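Local structure of mannosylglycerate hydrolase MGH1-like glycoside hydrolase domain-containing protein (Thermus thermophilus HB8, 4WVA) at residues 99-104 against 156-161; 208-213 against 227-232; 302-307 against 359-364; 309-314 against 367-372. The protein hydrolyses mannosylglycerate, a solute made by thermophiles under osmotic stress, to mannose and glycerate, and acts on glucosylglycerate with similar efficiency. One frame throughout, in Å; residues are numbered along the deposited sequence.

Contact 1: residues 99-104 against 156-161; sequences SGITQP and IVHPWE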
loop_
_atom_site.group_PDB
_atom_site.type_symbol
_atom_site.label_atom_id
_atom_site.label_comp_id
_atom_site.label_asym_id
_atom_site.label_seq_id
_atom_site.Cartn_x
_atom_site.Cartn_y
_atom_site.Cartn_z
ATOM N N SER A 99 -22.225 12.175 27.329
ATOM C CA SER A 99 -23.059 12.136 26.128
ATOM C C SER A 99 -23.198 10.674 25.689
ATOM O O SER A 99 -22.572 9.782 26.242
ATOM C CB SER A 99 -22.429 12.949 25.007
ATOM O OG SER A 99 -21.194 12.351 24.628
ATOM N N GLY A 100 -24.000 10.445 24.664
ATOM C CA GLY A 100 -24.280 9.112 24.164
ATOM C C GLY A 100 -23.843 8.911 22.727
ATOM O O GLY A 100 -24.328 7.991 22.048
ATOM N N ILE A 101 -22.914 9.762 22.281
ATOM C CA ILE A 101 -22.297 9.658 20.954
ATOM C C ILE A 101 -20.788 9.838 21.127
ATOM O O ILE A 101 -20.325 10.192 22.204
ATOM C CB ILE A 101 -22.837 10.712 19.976
ATOM C CG1 ILE A 101 -22.646 12.139 20.532
ATOM C CG2 ILE A 101 -24.305 10.445 19.643
ATOM C CD1 ILE A 101 -22.945 13.250 19.552
ATOM N N THR A 102 -20.023 9.598 20.057
ATOM C CA THR A 102 -18.567 9.650 20.132
ATOM C C THR A 102 -17.987 10.809 19.298
ATOM O O THR A 102 -18.704 11.736 18.930
ATOM C CB THR A 102 -17.973 8.266 19.776
ATOM O OG1 THR A 102 -16.588 8.198 20.150
ATOM C CG2 THR A 102 -18.162 7.898 18.317
ATOM N N GLN A 103 -16.674 10.776 19.061
ATOM C CA GLN A 103 -15.997 11.846 18.300
ATOM C C GLN A 103 -14.751 11.242 17.661
ATOM O O GLN A 103 -14.396 10.114 17.966
ATOM C CB GLN A 103 -15.610 13.021 19.204
ATOM C CG GLN A 103 -16.389 14.297 18.917
ATOM C CD GLN A 103 -15.856 15.510 19.674
ATOM O OE1 GLN A 103 -14.958 15.407 20.535
ATOM N NE2 GLN A 103 -16.400 16.664 19.357
ATOM N N PRO A 104 -14.070 12.000 16.784
ATOM C CA PRO A 104 -12.962 11.354 16.073
ATOM C C PRO A 104 -11.865 10.834 17.012
ATOM O O PRO A 104 -11.390 11.571 17.889
ATOM C CB PRO A 104 -12.438 12.475 15.163
ATOM C CG PRO A 104 -13.638 13.345 14.950
ATOM C CD PRO A 104 -14.308 13.362 16.283
ATOM N N ILE A 156 -20.821 7.307 11.344
ATOM C CA ILE A 156 -21.327 8.241 12.351
ATOM C C ILE A 156 -22.836 8.374 12.166
ATOM O O ILE A 156 -23.351 8.387 11.036
ATOM C CB ILE A 156 -20.624 9.611 12.347
ATOM C CG1 ILE A 156 -20.716 10.329 10.997
ATOM C CG2 ILE A 156 -19.172 9.458 12.808
ATOM C CD1 ILE A 156 -20.320 11.792 11.037
ATOM N N VAL A 157 -23.543 8.466 13.295
ATOM C CA VAL A 157 -24.991 8.621 13.305
ATOM C C VAL A 157 -25.434 10.025 13.711
ATOM O O VAL A 157 -26.633 10.319 13.711
ATOM C CB VAL A 157 -25.643 7.542 14.196
ATOM C CG1 VAL A 157 -25.336 6.152 13.621
ATOM C CG2 VAL A 157 -25.168 7.646 15.640
ATOM N N HIS A 158 -24.474 10.905 14.007
ATOM C CA HIS A 158 -24.788 12.267 14.358
ATOM C C HIS A 158 -23.680 13.156 13.809
ATOM O O HIS A 158 -22.520 12.804 13.991
ATOM C CB HIS A 158 -24.870 12.398 15.884
ATOM C CG HIS A 158 -25.619 13.612 16.330
ATOM N ND1 HIS A 158 -25.177 14.885 16.063
ATOM C CD2 HIS A 158 -26.802 13.749 16.974
ATOM C CE1 HIS A 158 -26.060 15.765 16.515
ATOM N NE2 HIS A 158 -27.048 15.096 17.089
ATOM N N PRO A 159 -24.020 14.294 13.187
ATOM C CA PRO A 159 -22.973 15.203 12.687
ATOM C C PRO A 159 -21.976 15.647 13.781
ATOM O O PRO A 159 -20.804 15.922 13.484
ATOM C CB PRO A 159 -23.764 16.390 12.125
ATOM C CG PRO A 159 -25.123 16.284 12.746
ATOM C CD PRO A 159 -25.369 14.817 12.889
ATOM N N TRP A 160 -22.422 15.720 15.033
ATOM C CA TRP A 160 -21.528 16.040 16.159
ATOM C C TRP A 160 -20.343 15.081 16.244
ATOM O O TRP A 160 -19.262 15.479 16.695
ATOM C CB TRP A 160 -22.262 16.050 17.515
ATOM C CG TRP A 160 -23.024 17.335 17.801
ATOM C CD1 TRP A 160 -22.697 18.569 17.367
ATOM C CD2 TRP A 160 -24.182 17.501 18.645
ATOM N NE1 TRP A 160 -23.587 19.506 17.857
ATOM C CE2 TRP A 160 -24.515 18.869 18.632
ATOM C CE3 TRP A 160 -24.981 16.620 19.386
ATOM C CZ2 TRP A 160 -25.609 19.383 19.339
ATOM C CZ3 TRP A 160 -26.079 17.131 20.070
ATOM C CH2 TRP A 160 -26.371 18.495 20.047
ATOM N N GLU A 161 -20.538 13.829 15.820
ATOM C CA GLU A 161 -19.479 12.829 15.935
ATOM C C GLU A 161 -18.304 13.056 14.983
ATOM O O GLU A 161 -17.200 12.551 15.238
ATOM C CB GLU A 161 -20.024 11.427 15.733
ATOM C CG GLU A 161 -21.081 11.044 16.741
ATOM C CD GLU A 161 -21.481 9.599 16.632
ATOM O OE1 GLU A 161 -21.434 8.892 17.653
ATOM O OE2 GLU A 161 -21.809 9.170 15.508
HETATM O O HOH W 1 -18.773 17.921 17.831
#

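Contact 2: residues 208-213 against 227-232; sequences LSLLYL and QSPFKV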
loop_
_atom_site.group_PDB
_atom_site.type_symbol
_atom_site.label_atom_id
_atom_site.label_comp_id
_atom_site.label_asym_id
_atom_site.label_seq_id
_atom_site.Cartn_x
_atom_site.Cartn_y
_atom_site.Cartn_z
ATOM N N LEU A 208 -30.950 17.856 17.760
ATOM C CA LEU A 208 -31.739 17.441 18.918
ATOM C C LEU A 208 -32.698 16.302 18.589
ATOM O O LEU A 208 -32.848 15.370 19.375
ATOM C CB LEU A 208 -32.466 18.643 19.558
ATOM C CG LEU A 208 -31.680 19.343 20.674
ATOM C CD1 LEU A 208 -31.579 18.448 21.899
ATOM C CD2 LEU A 208 -30.292 19.770 20.233
ATOM N N SER A 209 -33.308 16.358 17.415
ATOM C CA SER A 209 -34.152 15.240 16.947
ATOM C C SER A 209 -33.402 13.905 17.000
ATOM O O SER A 209 -33.915 12.884 17.490
ATOM C CB SER A 209 -34.668 15.506 15.539
ATOM O OG SER A 209 -35.389 14.381 15.055
ATOM N N LEU A 210 -32.162 13.907 16.516
ATOM C CA LEU A 210 -31.342 12.700 16.574
ATOM C C LEU A 210 -31.060 12.259 18.000
ATOM O O LEU A 210 -31.183 11.076 18.328
ATOM C CB LEU A 210 -30.027 12.898 15.800
ATOM C CG LEU A 210 -30.109 12.962 14.263
ATOM C CD1 LEU A 210 -28.787 13.431 13.654
ATOM C CD2 LEU A 210 -30.512 11.627 13.668
ATOM N N LEU A 211 -30.695 13.210 18.860
ATOM C CA LEU A 211 -30.459 12.935 20.266
ATOM C C LEU A 211 -31.679 12.261 20.886
ATOM O O LEU A 211 -31.550 11.242 21.568
ATOM C CB LEU A 211 -30.118 14.231 21.026
ATOM C CG LEU A 211 -29.579 14.112 22.468
ATOM C CD1 LEU A 211 -28.937 15.419 22.903
ATOM C CD2 LEU A 211 -30.648 13.709 23.483
ATOM N N TYR A 212 -32.857 12.838 20.645
ATOM C CA TYR A 212 -34.094 12.311 21.235
ATOM C C TYR A 212 -34.384 10.903 20.735
ATOM O O TYR A 212 -34.813 10.049 21.510
ATOM C CB TYR A 212 -35.291 13.234 20.968
ATOM C CG TYR A 212 -35.199 14.606 21.617
ATOM C CD1 TYR A 212 -34.671 14.764 22.893
ATOM C CD2 TYR A 212 -35.650 15.744 20.955
ATOM C CE1 TYR A 212 -34.586 16.009 23.487
ATOM C CE2 TYR A 212 -35.566 16.994 21.544
ATOM C CZ TYR A 212 -35.034 17.112 22.810
ATOM O OH TYR A 212 -34.941 18.344 23.414
ATOM N N LEU A 213 -34.132 10.645 19.454
ATOM C CA LEU A 213 -34.272 9.285 18.922
ATOM C C LEU A 213 -33.337 8.320 19.663
ATOM O O LEU A 213 -33.755 7.261 20.119
ATOM C CB LEU A 213 -34.000 9.242 17.412
ATOM C CG LEU A 213 -33.951 7.846 16.780
ATOM C CD1 LEU A 213 -35.328 7.189 16.915
ATOM C CD2 LEU A 213 -33.501 7.896 15.336
ATOM N N GLN A 227 -32.150 2.389 12.846
ATOM C CA GLN A 227 -33.175 3.425 12.825
ATOM C C GLN A 227 -32.651 4.836 12.575
ATOM O O GLN A 227 -33.429 5.718 12.224
ATOM C CB GLN A 227 -33.989 3.393 14.118
ATOM C CG GLN A 227 -34.711 2.073 14.351
ATOM C CD GLN A 227 -35.708 2.176 15.492
ATOM O OE1 GLN A 227 -36.488 3.130 15.555
ATOM N NE2 GLN A 227 -35.662 1.221 16.419
ATOM N N SER A 228 -31.358 5.090 12.726
ATOM C CA SER A 228 -30.931 6.475 12.548
ATOM C C SER A 228 -31.206 6.936 11.118
ATOM O O SER A 228 -30.788 6.275 10.166
ATOM C CB SER A 228 -29.458 6.692 12.887
ATOM O OG SER A 228 -29.143 8.061 12.680
ATOM N N PRO A 229 -31.910 8.069 10.949
ATOM C CA PRO A 229 -32.074 8.645 9.630
ATOM C C PRO A 229 -30.813 9.354 9.121
ATOM O O PRO A 229 -30.824 9.869 7.998
ATOM C CB PRO A 229 -33.212 9.644 9.827
ATOM C CG PRO A 229 -33.061 10.070 11.243
ATOM C CD PRO A 229 -32.577 8.884 11.989
ATOM N N PHE A 230 -29.748 9.376 9.936
ATOM C CA PHE A 230 -28.454 9.986 9.578
ATOM C C PHE A 230 -27.429 8.872 9.741
ATOM O O PHE A 230 -27.227 8.383 10.851
ATOM C CB PHE A 230 -28.115 11.157 10.517
ATOM C CG PHE A 230 -26.858 11.910 10.146
ATOM C CD1 PHE A 230 -25.613 11.485 10.586
ATOM C CD2 PHE A 230 -26.920 13.051 9.375
ATOM C CE1 PHE A 230 -24.463 12.192 10.255
ATOM C CE2 PHE A 230 -25.784 13.756 9.029
ATOM C CZ PHE A 230 -24.547 13.325 9.474
ATOM N N LYS A 231 -26.844 8.416 8.629
ATOM C CA LYS A 231 -25.810 7.378 8.633
ATOM C C LYS A 231 -24.783 7.750 7.574
ATOM O O LYS A 231 -25.070 7.703 6.369
ATOM C CB LYS A 231 -26.406 5.996 8.338
ATOM C CG LYS A 231 -27.106 5.366 9.520
ATOM C CD LYS A 231 -27.392 3.893 9.279
ATOM C CE LYS A 231 -28.572 3.674 8.350
ATOM N NZ LYS A 231 -29.864 3.940 9.046
ATOM N N VAL A 232 -23.599 8.165 8.025
ATOM C CA VAL A 232 -22.603 8.716 7.135
ATOM C C VAL A 232 -21.246 8.080 7.400
ATOM O O VAL A 232 -20.877 7.859 8.563
ATOM C CB VAL A 232 -22.509 10.237 7.352
ATOM C CG1 VAL A 232 -21.294 10.827 6.677
ATOM C CG2 VAL A 232 -23.773 10.893 6.832
#

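Contact 3: residues 302-307 against 359-364; sequences GFLPLF and NWMVAE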
loop_
_atom_site.group_PDB
_atom_site.type_symbol
_atom_site.label_atom_id
_atom_site.label_comp_id
_atom_site.label_asym_id
_atom_site.label_seq_id
_atom_site.Cartn_x
_atom_site.Cartn_y
_atom_site.Cartn_z
ATOM N N GLY A 302 -11.515 16.133 3.805
ATOM C CA GLY A 302 -11.037 15.353 2.682
ATOM C C GLY A 302 -9.533 15.358 2.471
ATOM O O GLY A 302 -9.052 14.570 1.679
ATOM N N PHE A 303 -8.803 16.240 3.158
ATOM C CA PHE A 303 -7.340 16.208 3.182
ATOM C C PHE A 303 -6.811 15.239 4.248
ATOM O O PHE A 303 -5.643 14.845 4.197
ATOM C CB PHE A 303 -6.747 17.592 3.446
ATOM C CG PHE A 303 -6.906 18.555 2.311
ATOM C CD1 PHE A 303 -5.942 18.618 1.303
ATOM C CD2 PHE A 303 -7.993 19.400 2.257
ATOM C CE1 PHE A 303 -6.075 19.509 0.255
ATOM C CE2 PHE A 303 -8.135 20.301 1.201
ATOM C CZ PHE A 303 -7.190 20.337 0.203
ATOM N N LEU A 304 -7.663 14.804 5.175
ATOM C CA LEU A 304 -7.165 14.071 6.331
ATOM C C LEU A 304 -6.626 12.668 6.004
ATOM O O LEU A 304 -5.837 12.156 6.776
ATOM C CB LEU A 304 -8.182 14.059 7.467
ATOM C CG LEU A 304 -8.396 15.426 8.132
ATOM C CD1 LEU A 304 -9.576 15.327 9.075
ATOM C CD2 LEU A 304 -7.147 15.876 8.878
ATOM N N PRO A 305 -6.970 12.075 4.843
ATOM C CA PRO A 305 -6.252 10.812 4.564
ATOM C C PRO A 305 -4.730 10.953 4.480
ATOM O O PRO A 305 -4.012 9.980 4.669
ATOM C CB PRO A 305 -6.907 10.315 3.274
ATOM C CG PRO A 305 -8.301 10.823 3.397
ATOM C CD PRO A 305 -8.129 12.221 3.952
ATOM N N LEU A 306 -4.227 12.151 4.221
ATOM C CA LEU A 306 -2.781 12.365 4.305
ATOM C C LEU A 306 -2.231 12.037 5.702
ATOM O O LEU A 306 -1.150 11.459 5.842
ATOM C CB LEU A 306 -2.442 13.802 3.938
ATOM C CG LEU A 306 -2.798 14.248 2.525
ATOM C CD1 LEU A 306 -2.791 15.770 2.442
ATOM C CD2 LEU A 306 -1.870 13.626 1.491
ATOM N N PHE A 307 -2.981 12.434 6.729
ATOM C CA PHE A 307 -2.620 12.184 8.121
ATOM C C PHE A 307 -2.708 10.688 8.439
ATOM O O PHE A 307 -1.987 10.187 9.301
ATOM C CB PHE A 307 -3.574 13.002 9.003
ATOM C CG PHE A 307 -3.256 12.996 10.481
ATOM C CD1 PHE A 307 -2.125 13.635 10.965
ATOM C CD2 PHE A 307 -4.109 12.386 11.390
ATOM C CE1 PHE A 307 -1.851 13.679 12.315
ATOM C CE2 PHE A 307 -3.844 12.435 12.747
ATOM C CZ PHE A 307 -2.710 13.064 13.206
ATOM N N ASN A 359 -5.483 22.493 10.347
ATOM C CA ASN A 359 -4.224 22.956 9.745
ATOM C C ASN A 359 -3.065 22.067 10.189
ATOM O O ASN A 359 -2.189 21.701 9.390
ATOM C CB ASN A 359 -3.875 24.401 10.141
ATOM C CG ASN A 359 -4.413 25.448 9.178
ATOM O OD1 ASN A 359 -3.716 26.464 8.850
ATOM N ND2 ASN A 359 -5.595 25.252 8.725
ATOM N N TRP A 360 -3.032 21.761 11.491
ATOM C CA TRP A 360 -1.971 20.930 12.057
ATOM C C TRP A 360 -1.973 19.498 11.482
ATOM O O TRP A 360 -0.924 19.020 11.006
ATOM C CB TRP A 360 -2.033 20.946 13.584
ATOM C CG TRP A 360 -0.985 20.056 14.179
ATOM C CD1 TRP A 360 0.362 20.308 14.265
ATOM C CD2 TRP A 360 -1.190 18.757 14.720
ATOM N NE1 TRP A 360 0.998 19.233 14.835
ATOM C CE2 TRP A 360 0.073 18.268 15.119
ATOM C CE3 TRP A 360 -2.323 17.954 14.919
ATOM C CZ2 TRP A 360 0.235 17.014 15.696
ATOM C CZ3 TRP A 360 -2.160 16.706 15.499
ATOM C CH2 TRP A 360 -0.886 16.249 15.879
ATOM N N MET A 361 -3.128 18.825 11.481
ATOM C CA MET A 361 -3.161 17.445 10.974
ATOM C C MET A 361 -2.814 17.398 9.489
ATOM O O MET A 361 -2.110 16.495 9.035
ATOM C CB MET A 361 -4.511 16.781 11.188
ATOM C CG MET A 361 -4.806 16.464 12.635
ATOM S SD MET A 361 -6.388 15.634 12.901
ATOM C CE MET A 361 -7.535 16.980 12.696
ATOM N N VAL A 362 -3.319 18.356 8.727
ATOM C CA VAL A 362 -3.069 18.385 7.283
ATOM C C VAL A 362 -1.611 18.756 6.969
ATOM O O VAL A 362 -1.028 18.189 6.060
ATOM C CB VAL A 362 -4.088 19.289 6.560
ATOM C CG1 VAL A 362 -3.780 19.395 5.079
ATOM C CG2 VAL A 362 -5.477 18.736 6.772
ATOM N N ALA A 363 -1.026 19.688 7.724
ATOM C CA ALA A 363 0.410 19.980 7.590
ATOM C C ALA A 363 1.262 18.754 7.896
ATOM O O ALA A 363 2.207 18.458 7.168
ATOM C CB ALA A 363 0.814 21.123 8.508
ATOM N N GLU A 364 0.933 18.055 8.980
ATOM C CA GLU A 364 1.588 16.790 9.327
ATOM C C GLU A 364 1.540 15.831 8.130
ATOM O O GLU A 364 2.552 15.246 7.766
ATOM C CB GLU A 364 0.927 16.155 10.557
ATOM C CG GLU A 364 1.390 16.762 11.867
ATOM C CD GLU A 364 2.709 16.198 12.347
ATOM O OE1 GLU A 364 2.959 14.998 12.107
ATOM O OE2 GLU A 364 3.474 16.922 13.020
#

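Contact 4: residues 309-314 against 367-372; sequences GTPHQG and RDYGFA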
loop_
_atom_site.group_PDB
_atom_site.type_symbol
_atom_site.label_atom_id
_atom_site.label_comp_id
_atom_site.label_asym_id
_atom_site.label_seq_id
_atom_site.Cartn_x
_atom_site.Cartn_y
_atom_site.Cartn_z
ATOM N N GLY A 309 -2.014 8.370 6.150
ATOM C CA GLY A 309 -0.895 7.768 5.426
ATOM C C GLY A 309 -1.288 6.693 4.422
ATOM O O GLY A 309 -0.464 5.842 4.068
ATOM N N THR A 310 -2.531 6.748 3.950
ATOM C CA THR A 310 -3.064 5.765 2.977
ATOM C C THR A 310 -2.860 6.087 1.485
ATOM O O THR A 310 -2.689 5.161 0.682
ATOM C CB THR A 310 -4.580 5.487 3.232
ATOM O OG1 THR A 310 -5.376 6.649 2.956
ATOM C CG2 THR A 310 -4.821 5.027 4.636
ATOM N N PRO A 311 -2.902 7.371 1.072
ATOM C CA PRO A 311 -2.782 7.568 -0.372
ATOM C C PRO A 311 -1.397 7.265 -0.906
ATOM O O PRO A 311 -0.423 7.299 -0.151
ATOM C CB PRO A 311 -3.025 9.072 -0.565
ATOM C CG PRO A 311 -2.989 9.670 0.754
ATOM C CD PRO A 311 -3.257 8.615 1.774
ATOM N N HIS A 312 -1.310 6.987 -2.200
ATOM C CA HIS A 312 -0.035 7.066 -2.874
ATOM C C HIS A 312 0.301 8.529 -3.176
ATOM O O HIS A 312 -0.522 9.417 -3.042
ATOM C CB HIS A 312 0.045 6.163 -4.137
ATOM C CG HIS A 312 -0.982 6.443 -5.193
ATOM N ND1 HIS A 312 -1.039 7.627 -5.892
ATOM C CD2 HIS A 312 -1.942 5.652 -5.731
ATOM C CE1 HIS A 312 -2.011 7.571 -6.788
ATOM N NE2 HIS A 312 -2.573 6.384 -6.715
ATOM N N GLN A 313 1.548 8.745 -3.531
ATOM C CA GLN A 313 2.087 10.080 -3.737
ATOM C C GLN A 313 1.369 10.881 -4.808
ATOM O O GLN A 313 1.247 12.092 -4.688
ATOM C CB GLN A 313 3.546 9.946 -4.157
ATOM C CG GLN A 313 4.318 11.242 -4.229
ATOM C CD GLN A 313 4.533 11.860 -2.885
ATOM O OE1 GLN A 313 4.951 13.015 -2.798
ATOM N NE2 GLN A 313 4.325 11.087 -1.813
ATOM N N GLY A 314 0.969 10.210 -5.880
ATOM C CA GLY A 314 0.218 10.862 -6.960
ATOM C C GLY A 314 -1.056 11.480 -6.439
ATOM O O GLY A 314 -1.373 12.642 -6.718
ATOM N N ARG A 367 3.658 17.031 5.135
ATOM C CA ARG A 367 5.074 16.820 5.466
ATOM C C ARG A 367 5.457 15.376 5.222
ATOM O O ARG A 367 6.510 15.095 4.638
ATOM C CB ARG A 367 5.357 17.215 6.922
ATOM C CG ARG A 367 6.822 17.128 7.350
ATOM C CD ARG A 367 7.296 15.732 7.766
ATOM N NE ARG A 367 6.290 15.044 8.578
ATOM C CZ ARG A 367 6.106 15.205 9.889
ATOM N NH1 ARG A 367 6.892 16.018 10.595
ATOM N NH2 ARG A 367 5.127 14.535 10.501
ATOM N N ASP A 368 4.606 14.457 5.656
ATOM C CA ASP A 368 4.902 13.037 5.549
ATOM C C ASP A 368 5.016 12.612 4.075
ATOM O O ASP A 368 5.715 11.639 3.758
ATOM C CB ASP A 368 3.800 12.210 6.216
ATOM C CG ASP A 368 3.765 12.349 7.728
ATOM O OD1 ASP A 368 4.762 12.799 8.348
ATOM O OD2 ASP A 368 2.718 11.967 8.319
ATOM N N TYR A 369 4.323 13.328 3.192
ATOM C CA TYR A 369 4.355 13.048 1.751
ATOM C C TYR A 369 5.393 13.894 1.003
ATOM O O TYR A 369 5.445 13.868 -0.223
ATOM C CB TYR A 369 2.938 13.193 1.140
ATOM C CG TYR A 369 2.094 11.955 1.396
ATOM C CD1 TYR A 369 1.377 11.810 2.566
ATOM C CD2 TYR A 369 2.086 10.888 0.501
ATOM C CE1 TYR A 369 0.662 10.664 2.845
ATOM C CE2 TYR A 369 1.381 9.723 0.773
ATOM C CZ TYR A 369 0.646 9.625 1.930
ATOM O OH TYR A 369 -0.083 8.512 2.226
ATOM N N GLY A 370 6.235 14.628 1.724
ATOM C CA GLY A 370 7.304 15.419 1.075
ATOM C C GLY A 370 6.943 16.814 0.624
ATOM O O GLY A 370 7.789 17.510 0.045
ATOM N N PHE A 371 5.717 17.255 0.926
ATOM C CA PHE A 371 5.225 18.572 0.523
ATOM C C PHE A 371 5.566 19.592 1.609
ATOM O O PHE A 371 4.706 20.110 2.323
ATOM C CB PHE A 371 3.730 18.505 0.217
ATOM C CG PHE A 371 3.422 17.688 -1.011
ATOM C CD1 PHE A 371 3.036 16.365 -0.906
ATOM C CD2 PHE A 371 3.566 18.242 -2.273
ATOM C CE1 PHE A 371 2.776 15.608 -2.050
ATOM C CE2 PHE A 371 3.312 17.488 -3.412
ATOM C CZ PHE A 371 2.924 16.175 -3.298
ATOM N N ALA A 372 6.856 19.877 1.727
ATOM C CA ALA A 372 7.367 20.689 2.834
ATOM C C ALA A 372 6.879 22.138 2.763
ATOM O O ALA A 372 6.564 22.750 3.796
ATOM C CB ALA A 372 8.891 20.645 2.847
#

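Contact 1: residues 99-104 against 156-161
The carboxylate of E161 carries the polar part of this buried contact. Its extended chain (chi2 -173°) crosses T102 at about a right angle, and OE1 receives the backbone N-H of T102 in a nearly straight bond, T102 N to E161 OE1 2.9 Å with 174° at the hydrogen, on the lone pair turned away from OE2. E161 OE2 takes the backbone N of V157 at 2.9 Å, so the carboxylate bridges the two loops; a salt bridge from OE1 to R146 probably keeps it charged. A water links Q103 NE2 (3.1 Å) to W160 O (2.7 Å). Two CA-H...O contacts run in opposite senses, E161 CA to T102 O at 3.3 Å and Q103 CA to E161 O at 3.4 Å; T102 O, buried here, finds no conventional partner. Apolar packing falls to I101, whose CD1 lies 3.5 Å from W160 CB and sits at the edge of the indole. Q103 is a probable substrate-binding residue, and its OE1 accepts from W34 N, which places the contact beside the sugar pocket. T102 packs on helices 121-146 and 235-254, H158 on helix 201-216, while backbone bonds join I101 to H71 and I156 to V232 of strand 232-233.

Contact 2: residues 208-213 against 227-232
L210 holds CG beside its backbone N (chi1 -71°), whereas L213 swings CG anti to the backbone N (chi1 173°); one helical turn apart, the two leucines thereby both deliver CD2 to the ring of P229. L213 meets the proline tip to tip, CD2 to P229 CD 3.6 Å, and L210 slides past it in the opposite direction, CD2 to P229 CD 3.8 Å. The other branch of L210 goes to F230, which it crosses at about a right angle: L210 CD1 lies 3.9 Å from F230 CB. With CG anti to its backbone N (chi1 -175°), F230 then carries its ring away from the leucines to P173 and L174 of helix 171-175, and V232 CG2 stands over one ring face. No hydrogen bond joins the two segments, so the contact is apolar packing of helix 201-216, in the excursion between helices 121-146 and 235-254 of this (alpha/alpha)6-barrel protein, against the connection from helix 221-227 to strand 232-233. That connection is shaped by its own polar bonds. S228, the first residue beyond the helix, has OG anti to the backbone N and gives its proton to F230 O at 2.7 Å, from above the carbonyl plane. K231 folds back at its last two torsions until NZ reaches S228 O at 2.7 Å in the carbonyl plane; NZ also bonds Y225 O in the preceding helix.

Contact 3: residues 302-307 against 359-364
Helix 356-368 of the (alpha/alpha)6-barrel packs here against the 3-10 turn and short helix that span 302-307, through a Met-aromatic contact. M361 holds CG beside its backbone N (chi1 -71°) and lays it over the F307 ring: CG stands 4.0 Å from the ring centroid, 8° off the normal. The bend at chi3 then sends CE on to L304, while SD remains over the same face, 4.4 Å from the centroid. F307, with CG anti to its backbone N, reaches across to the helix. E364 CB touches its edge in the ring plane, 4.0 Å from F307 CD1, and the ring points an edge at the W360 face in an offset edge-to-face pair, planes 61° apart. L304 CD2 touches both M361 CB, at 3.6 Å, and V362 CG2, which also packs on F303 CB at 3.7 Å. R243 makes a cation-pi contact with F307, and the carboxylate of E364 pairs with R367. The side chain of M361 comes within about 4 Å of that of W34, a probable substrate-binding residue, consistent with packing just behind the pocket. The geometry is that of a Met-aromatic contact set within the helix packing of an (alpha/alpha)6-barrel.

Contact 4: residues 309-314 against 367-372
The hydrogen bond that is clear from the geometry runs from Y369 OH to P311 O at 2.7 Å, in the carbonyl plane and on a lone pair, as the 131° C=O...donor angle indicates. Chi1 of -80° sets the tyrosine ring beside its backbone N and points the hydroxyl into the bend of 309-312, where G309 C is 3.1 Å from Y369 OH. Apolar packing adds the proline ring, which crosses the tyrosine at about a right angle with P311 CG 3.8 Å from Y369 CZ. Flat groups also pack: Q313, bent at chi2, slides past Y369 in the opposite direction so that its amide lies at the ring edge, and meets F371 tip to tip with amide and ring planes only 2° apart. Backbone capping shapes 367-372: G370, at positive phi, is the C-prime residue of a Schellman motif that ends helix 356-368, and its N bonds R367 O at 3.0 Å. Among the charges, R367 grips D368 OD1 side-on with NE (2.7 Å) and NH2 (2.8 Å), both from above the carboxylate plane, while D368 OD2 forms a salt bridge with R279 of the second subunit. Since Y369 spends its proton on P311 O, the bond fixes the hydroxyl end of a ring that also stacks on H312 of the second subunit; D368, with arginines at both oxygens, is probably ionised.

From the N terminus, contact 1 closes first, bringing the loop after strand 97-98 back to the loop after helix 121-146 across 51 mostly helical residues. Contact 2 follows in series and closes a short excursion of 13 residues through helix 221-227. The two touch, with H158 CD2 packed 3.5 Å from L210 CB. Contacts 3 and 4 come later and cross, their segments alternating along the chain: both use helix 356-368, against 302-307 and 309-314 respectively, and they meet where P305 O approaches P311 CD at 3.3 Å. Contacts 1 and 3 lie on opposite sides of the chain's centre, about 21 Å apart between centres; contact 4 extends its side to the subunit interface.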